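Local coordinates for membrane protein, putative (PDB 2QYB), which is of uncertain function but contains this GAF domain as one part of a larger sodium:solute symporter family membrane protein, possibly with phosphatase activity, at residues F110-I115 with I125-S130; L37-L42 with K57-I62. All coordinates share one frame; numbering follows the deposited sequence.

Interaction 1 (F110-I115 with I125-S130); sequences FAHIPI and ILSVFS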
# COMPACT_ATOMS: atom_id res chain seq x y z
N PHE A 110 -4.74 19.13 11.85
CA PHE A 110 -5.34 18.09 11.01
C PHE A 110 -6.58 18.54 10.27
O PHE A 110 -7.12 19.60 10.56
CB PHE A 110 -5.62 16.77 11.78
CG PHE A 110 -6.74 16.87 12.78
CD1 PHE A 110 -8.06 16.67 12.39
CD2 PHE A 110 -6.47 17.18 14.10
CE1 PHE A 110 -9.10 16.79 13.30
CE2 PHE A 110 -7.50 17.28 15.02
CZ PHE A 110 -8.82 17.08 14.62
N ALA A 111 -7.00 17.73 9.30
CA ALA A 111 -8.19 18.03 8.47
C ALA A 111 -8.85 16.74 7.97
O ALA A 111 -8.16 15.76 7.72
CB ALA A 111 -7.82 18.91 7.28
N HIS A 112 -10.19 16.75 7.91
CA HIS A 112 -10.97 15.68 7.29
C HIS A 112 -11.81 16.24 6.15
O HIS A 112 -12.58 17.17 6.35
CB HIS A 112 -11.85 14.98 8.33
CG HIS A 112 -11.07 14.29 9.41
ND1 HIS A 112 -10.96 14.78 10.70
CD2 HIS A 112 -10.35 13.15 9.38
CE1 HIS A 112 -10.21 13.96 11.42
NE2 HIS A 112 -9.83 12.96 10.64
N ILE A 113 -11.67 15.65 4.96
CA ILE A 113 -12.23 16.16 3.73
C ILE A 113 -13.06 15.09 3.09
O ILE A 113 -12.55 14.01 2.78
CB ILE A 113 -11.12 16.58 2.73
CG1 ILE A 113 -10.17 17.61 3.38
CG2 ILE A 113 -11.75 17.10 1.39
CD1 ILE A 113 -8.82 16.98 3.65
N PRO A 114 -14.35 15.37 2.87
CA PRO A 114 -15.21 14.37 2.25
C PRO A 114 -14.77 14.03 0.84
O PRO A 114 -14.21 14.90 0.11
CB PRO A 114 -16.60 15.03 2.25
CG PRO A 114 -16.54 16.09 3.25
CD PRO A 114 -15.10 16.60 3.16
N ILE A 115 -14.96 12.77 0.47
CA ILE A 115 -14.62 12.30 -0.87
C ILE A 115 -15.97 12.03 -1.56
O ILE A 115 -16.71 11.11 -1.20
CB ILE A 115 -13.72 11.08 -0.85
CG1 ILE A 115 -12.35 11.40 -0.26
CG2 ILE A 115 -13.55 10.49 -2.27
CD1 ILE A 115 -11.48 10.11 -0.09
N ILE A 125 -13.62 9.56 3.24
CA ILE A 125 -12.93 10.69 3.85
C ILE A 125 -11.41 10.67 3.54
O ILE A 125 -10.77 9.67 3.63
CB ILE A 125 -13.14 10.71 5.37
CG1 ILE A 125 -14.63 10.97 5.69
CG2 ILE A 125 -12.33 11.81 6.02
CD1 ILE A 125 -15.19 12.38 5.26
N LEU A 126 -10.87 11.80 3.14
CA LEU A 126 -9.47 12.01 3.08
C LEU A 126 -9.10 12.75 4.36
O LEU A 126 -9.56 13.85 4.56
CB LEU A 126 -9.13 12.86 1.83
CG LEU A 126 -7.72 13.45 1.78
CD1 LEU A 126 -6.67 12.29 1.81
CD2 LEU A 126 -7.50 14.49 0.60
N SER A 127 -8.29 12.12 5.22
CA SER A 127 -7.85 12.69 6.51
C SER A 127 -6.37 12.99 6.42
O SER A 127 -5.62 12.14 5.97
CB SER A 127 -8.06 11.69 7.66
OG SER A 127 -9.37 11.10 7.64
N VAL A 128 -5.94 14.16 6.87
CA VAL A 128 -4.51 14.52 6.81
C VAL A 128 -4.02 15.19 8.09
O VAL A 128 -4.72 15.96 8.72
CB VAL A 128 -4.23 15.46 5.61
CG1 VAL A 128 -4.67 14.78 4.32
CG2 VAL A 128 -4.99 16.78 5.75
N PHE A 129 -2.77 14.93 8.43
CA PHE A 129 -2.22 15.30 9.73
C PHE A 129 -0.81 15.82 9.57
O PHE A 129 -0.03 15.24 8.86
CB PHE A 129 -2.18 14.07 10.63
CG PHE A 129 -3.49 13.36 10.74
CD1 PHE A 129 -4.35 13.62 11.85
CD2 PHE A 129 -3.87 12.43 9.77
CE1 PHE A 129 -5.54 12.97 11.97
CE2 PHE A 129 -5.06 11.78 9.88
CZ PHE A 129 -5.92 12.05 10.98
N SER A 130 -0.49 16.92 10.20
CA SER A 130 0.89 17.36 10.34
C SER A 130 1.34 17.23 11.82
O SER A 130 0.69 17.72 12.70
CB SER A 130 1.01 18.82 9.89
OG SER A 130 2.30 19.34 10.17
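Phe110 and Phe129 form a non-hydrogen-bonded pair in an antiparallel hairpin, and their side chains cross obliquely. Phe129 CD1 lies 3.4 Å from Phe110 CB. The planes of the two rings are inclined by 31°, with their centroids 6.0 Å apart. Phe110 CG occupies the crowded position between its own N and carbonyl carbon (chi1 70°), and the end of the ring leads away from the partner strand. Phe129 CG instead stands anti to its carbonyl carbon (chi1 -53°), and this ring swings nearer to strand 109-115. At its far end, Phe129 CZ approaches His112 NE2 at 4.0 Å. The imidazole of His112 is turned steeply against the Phe129 ring. Phe110, His112 and Phe129 together form an aromatic cluster. An alanine at Phe129 would probably leave a gap beside Phe110 CB and His112 NE2, giving both rings more freedom to turn.

The other face of the hairpin is aliphatic. Ile113 and Leu126 lie side by side and point the same way, with Ile113 CD1 4.1 Å from Leu126 CG. Beside them, Ala111 CB rests against Val128 CG2 at 3.9 Å. Each of these two pairs is joined by two backbone hydrogen bonds. Val128 N to Ala111 O measures 2.9 Å and Leu126 N to Ile113 O 2.8 Å; both are fairly straight.

The contact is buried near the middle of the GAF domain sheet. Strand 37-43 flanks strand 124-130, and strand 85-87 flanks strand 109-115. Helix 139-158 packs on the aliphatic face, where Ile113 meets Leu145 and Ala149 and Leu126 meets Leu148. On the aromatic face lies helix 74-81. Its Tyr74 meets the Phe110 ring edge-to-face, and its Ile75 touches His112, Ile125 and Ser127.

Interaction 2 (L37-L42 with K57-I62); sequences LAVIRL and KGIAGI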
# COMPACT_ATOMS: atom_id res chain seq x y z
N LEU A 37 1.08 12.53 7.79
CA LEU A 37 0.25 11.33 7.62
C LEU A 37 -0.98 11.73 6.83
O LEU A 37 -1.43 12.85 6.98
CB LEU A 37 -0.13 10.72 8.97
CG LEU A 37 -1.03 9.46 8.96
CD1 LEU A 37 -0.40 8.20 8.34
CD2 LEU A 37 -1.43 9.18 10.42
N ALA A 38 -1.44 10.81 5.98
CA ALA A 38 -2.62 10.99 5.16
C ALA A 38 -3.30 9.63 5.08
O ALA A 38 -2.65 8.63 4.89
CB ALA A 38 -2.25 11.50 3.71
N VAL A 39 -4.62 9.61 5.19
CA VAL A 39 -5.38 8.37 5.16
C VAL A 39 -6.58 8.60 4.22
O VAL A 39 -7.19 9.65 4.25
CB VAL A 39 -5.85 7.90 6.61
CG1 VAL A 39 -6.45 6.54 6.59
CG2 VAL A 39 -4.70 7.92 7.62
N ILE A 40 -6.87 7.63 3.35
CA ILE A 40 -8.16 7.55 2.65
C ILE A 40 -8.99 6.41 3.29
O ILE A 40 -8.50 5.29 3.44
CB ILE A 40 -7.98 7.28 1.14
CG1 ILE A 40 -7.36 8.49 0.44
CG2 ILE A 40 -9.30 6.88 0.47
CD1 ILE A 40 -6.62 8.14 -0.84
N ARG A 41 -10.23 6.70 3.67
CA ARG A 41 -11.20 5.70 4.04
C ARG A 41 -12.34 5.70 3.03
O ARG A 41 -12.74 6.77 2.54
CB ARG A 41 -11.77 5.96 5.43
CG ARG A 41 -10.74 5.94 6.51
CD ARG A 41 -11.40 6.15 7.84
NE ARG A 41 -10.48 5.87 8.95
CZ ARG A 41 -9.49 6.68 9.34
NH1 ARG A 41 -9.24 7.83 8.71
NH2 ARG A 41 -8.72 6.34 10.35
N LEU A 42 -12.87 4.51 2.74
CA LEU A 42 -14.04 4.34 1.89
C LEU A 42 -15.09 3.54 2.62
O LEU A 42 -14.79 2.66 3.41
CB LEU A 42 -13.66 3.65 0.57
CG LEU A 42 -12.60 4.37 -0.29
CD1 LEU A 42 -12.16 3.61 -1.60
CD2 LEU A 42 -13.04 5.80 -0.59
N LYS A 57 3.82 7.78 8.56
CA LYS A 57 3.82 6.89 9.72
C LYS A 57 2.80 7.36 10.75
O LYS A 57 2.48 8.52 10.80
CB LYS A 57 5.23 6.76 10.32
CG LYS A 57 6.12 8.03 10.25
CD LYS A 57 7.50 7.80 10.87
CE LYS A 57 8.00 9.04 11.63
NZ LYS A 57 9.49 9.19 11.55
N GLY A 58 2.27 6.43 11.54
CA GLY A 58 1.16 6.68 12.48
C GLY A 58 -0.10 5.84 12.25
O GLY A 58 -1.03 5.90 13.06
N ILE A 59 -0.17 5.07 11.17
CA ILE A 59 -1.38 4.25 10.93
C ILE A 59 -1.66 3.19 12.02
O ILE A 59 -2.81 2.75 12.20
CB ILE A 59 -1.33 3.53 9.54
CG1 ILE A 59 -2.75 3.47 8.91
CG2 ILE A 59 -0.64 2.10 9.65
CD1 ILE A 59 -3.37 4.81 8.58
N ALA A 60 -0.61 2.78 12.74
CA ALA A 60 -0.75 1.78 13.80
C ALA A 60 -1.22 2.41 15.13
O ALA A 60 -1.39 1.70 16.13
CB ALA A 60 0.58 1.01 13.98
N GLY A 61 -1.42 3.74 15.14
CA GLY A 61 -1.95 4.47 16.31
C GLY A 61 -3.29 5.18 16.09
O GLY A 61 -4.19 4.66 15.41
N ILE A 62 -3.41 6.37 16.69
CA ILE A 62 -4.68 7.07 16.95
C ILE A 62 -5.47 7.43 15.70
O ILE A 62 -6.71 7.35 15.68
CB ILE A 62 -4.47 8.40 17.79
CG1 ILE A 62 -5.70 8.74 18.62
CG2 ILE A 62 -4.10 9.58 16.88
CD1 ILE A 62 -5.80 7.90 19.86
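Lys57 meets Leu37 through its backbone, with Lys57 O 3.8 Å from Leu37 CD1. Leu37 CG is anti to the backbone N (chi1 179°), 4.1 Å from Lys57 O. Leu37 CD2 lies 4.0 Å from Lys57 O, so both branches pack against this carbonyl. The contact is apolar on the leucine side only. Lys57 O also accepts a hydrogen bond from Arg131 NH2, which satisfies this oxygen. The lysine side chain heads away from the strand into an exposed position.

Gly58 comes next, with its carbonyl carbon 4.0 Å from Leu37 CD2. A side chain would not fit easily here. Its CB would come within 3.1 Å of that methyl, and the backbone angles would also jam it against the carbonyl O of Lys57. Gly58 starts a type I beta turn that ends at Gly61, closed by a 3.0 Å hydrogen bond from Gly61 N to Gly58 O.

Ile59, at the second position of the turn, makes the side-chain contact. Its CD1, placed by a chi2 of 64°, reaches the end of Val39 and meets both methyls: CG2 at 3.5 Å and CG1 at 4.1 Å. Beyond Ile59 the chain turns away from the strand; at Ile62 the backbone N is hydrogen-bonded to Glu105 OE2.

The loop thus folds back over one end of strand 37-43, just after strand 49-56. Ile59 touches Tyr54 of that strand, and Val39 touches Val51. Leu37 also packs on Phe129 of strand 124-130, the neighbour on the other side. Helix 10-32 lies on the opposite face of the sheet, where Ala38 and Ile40 meet its Leu26.

After the N-terminal helix 10-32, the chain runs through strand 37-43 and strand 49-56. Interaction 2 then closes the first loop, bringing the start of the 57-62 loop back onto strand 37-43. Helix 74-81, strand 85-87 and helix 96-104 follow. Interaction 1 closes a shorter loop, the hairpin of strands 109-115 and 124-130. The two loops follow in series and neither nests nor crosses. They meet in space because strand 124-130 adds beside strand 37-43, with probable backbone hydrogen bonds from Val39 N to Ser127 O and from Phe129 N to Leu37 O. One antiparallel sheet thereby joins interaction 2 to the hairpin of interaction 1.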